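Local coordinates for ABC transporter substrate binding protein (Ribose) (Agrobacterium vitis S4, PDB 4WT7) that probably serves as the carbohydrate-binding component of an ABC transporter and binds D-allitol, at residues 36-41 against 66-71. Residues are numbered along the deposited sequence; the frame is centred on the assembly and turned at random.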
loop_
_atom_site.group_PDB
_atom_site.type_symbol
_atom_site.label_atom_id
_atom_site.label_comp_id
_atom_site.label_asym_id
_atom_site.label_seq_id
_atom_site.Cartn_x
_atom_site.Cartn_y
_atom_site.Cartn_z
ATOM N N GLY A 36 10.771 -9.164 -16.529
ATOM C CA GLY A 36 11.485 -8.567 -15.415
ATOM C C GLY A 36 10.478 -8.241 -14.322
ATOM O O GLY A 36 9.476 -7.586 -14.590
ATOM N N ILE A 37 10.729 -8.689 -13.092
ATOM C CA ILE A 37 9.826 -8.349 -11.991
ATOM C C ILE A 37 10.602 -7.688 -10.883
ATOM O O ILE A 37 11.387 -8.345 -10.223
ATOM C CB ILE A 37 9.150 -9.617 -11.420
ATOM C CG1 ILE A 37 8.290 -10.290 -12.486
ATOM C CG2 ILE A 37 8.265 -9.291 -10.188
ATOM C CD1 ILE A 37 7.892 -11.651 -12.087
ATOM N N SER A 38 10.380 -6.397 -10.682
ATOM C CA SER A 38 11.159 -5.581 -9.737
ATOM C C SER A 38 10.271 -5.006 -8.645
ATOM O O SER A 38 9.290 -4.336 -8.943
ATOM C CB SER A 38 11.843 -4.413 -10.471
ATOM O OG SER A 38 12.489 -3.499 -9.581
ATOM N N THR A 39 10.618 -5.266 -7.374
ATOM C CA THR A 39 9.855 -4.724 -6.247
ATOM C C THR A 39 10.758 -3.848 -5.377
ATOM O O THR A 39 11.940 -4.140 -5.240
ATOM C CB THR A 39 9.228 -5.843 -5.393
ATOM O OG1 THR A 39 8.415 -5.271 -4.372
ATOM C CG2 THR A 39 10.249 -6.720 -4.742
ATOM N N ALA A 40 10.209 -2.773 -4.804
ATOM C CA ALA A 40 10.970 -1.965 -3.859
ATOM C C ALA A 40 11.392 -2.823 -2.636
ATOM O O ALA A 40 12.473 -2.639 -2.093
ATOM C CB ALA A 40 10.170 -0.769 -3.407
ATOM N N GLY A 41 10.531 -3.743 -2.196
ATOM C CA GLY A 41 10.884 -4.653 -1.099
ATOM C C GLY A 41 9.912 -5.809 -0.983
ATOM O O GLY A 41 8.982 -5.909 -1.783
ATOM N N LEU A 66 12.436 -12.744 -14.276
ATOM C CA LEU A 66 13.704 -12.261 -13.777
ATOM C C LEU A 66 13.342 -11.380 -12.605
ATOM O O LEU A 66 13.032 -10.198 -12.777
ATOM C CB LEU A 66 14.448 -11.423 -14.833
ATOM C CG LEU A 66 15.052 -12.114 -16.050
ATOM C CD1 LEU A 66 14.036 -12.459 -17.133
ATOM C CD2 LEU A 66 16.182 -11.235 -16.614
ATOM N N ALA A 67 13.367 -11.962 -11.412
ATOM C CA ALA A 67 12.774 -11.313 -10.249
ATOM C C ALA A 67 13.844 -10.763 -9.309
ATOM O O ALA A 67 14.723 -11.496 -8.859
ATOM C CB ALA A 67 11.848 -12.255 -9.517
ATOM N N VAL A 68 13.721 -9.476 -9.039
ATOM C CA VAL A 68 14.706 -8.707 -8.311
ATOM C C VAL A 68 13.967 -7.918 -7.205
ATOM O O VAL A 68 12.909 -7.280 -7.428
ATOM C CB VAL A 68 15.548 -7.784 -9.262
ATOM C CG1 VAL A 68 16.548 -8.579 -10.036
ATOM C CG2 VAL A 68 14.653 -6.986 -10.215
ATOM N N ASP A 69 14.479 -8.088 -5.983
ATOM C CA ASP A 69 14.009 -7.427 -4.788
ATOM C C ASP A 69 15.002 -6.358 -4.292
ATOM O O ASP A 69 16.157 -6.648 -4.010
ATOM C CB ASP A 69 13.853 -8.511 -3.729
ATOM C CG ASP A 69 13.295 -7.996 -2.383
ATOM O OD1 ASP A 69 13.079 -6.776 -2.207
ATOM O OD2 ASP A 69 13.098 -8.837 -1.487
ATOM N N ALA A 70 14.541 -5.133 -4.123
ATOM C CA ALA A 70 15.467 -4.082 -3.728
ATOM C C ALA A 70 15.776 -4.051 -2.222
ATOM O O ALA A 70 16.636 -3.292 -1.797
ATOM C CB ALA A 70 14.960 -2.758 -4.183
ATOM N N GLY A 71 15.094 -4.861 -1.431
ATOM C CA GLY A 71 15.286 -4.857 0.029
ATOM C C GLY A 71 15.132 -3.454 0.625
ATOM O O GLY A 71 15.718 -3.116 1.665
#
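Ile37 and Thr39 bond alternately with Leu66, Val68 and Ala70, as segments 36-39 and 66-69 run parallel, their directions 12° apart. Ile37 N donates to Leu66 O at 2.8 Å. Val68 N then donates to Ile37 O at 2.9 Å, and Thr39 N to Val68 O. Ala70 N, one residue past strand 64-69, donates to Thr39 O at 3.0 Å.

On one face, Val68 CG2 takes the staggered position flanked by both N and C of its own backbone. This turns it toward 36-39, over Ile37 O at 3.5 Å and against Ser38 CB at 3.8 Å. Ser38 OG turns to other partners and is hydrogen-bonded to Gln94 and Gln80. Helix 74-87 packs on this face.

The strands belong to the beta-alpha-beta unit 34-39, 45-60, 64-69 of the periplasmic binding protein fold. Strand 64-69 is an edge strand of the parallel sheet, next to 34-39. The C-terminal ends of the strands face the ligand cleft, with the Ala40 side chain about 7 Å from the bound D-allitol.

On the other face, Ile37 and Ala67 are neighbours, CB to CB 4.2 Å. Helix 45-60 touches Ile37, Thr39 and Ala67 here. Thr39 and Asp69 lie side by side and point the same way. Thr39 CG2 touches Asp69 OD1. Thr39 OG1, anti to its own N (chi1 -176°), donates to Gly41 O. Asp69 OD1 accepts from Gly71 N at 2.9 Å, from above the carboxylate plane, which makes an Asx turn. The other carboxylate oxygen, OD2, is hydrogen-bonded to Thr42 OG1, tying Asp69 to the loop after strand 34-39.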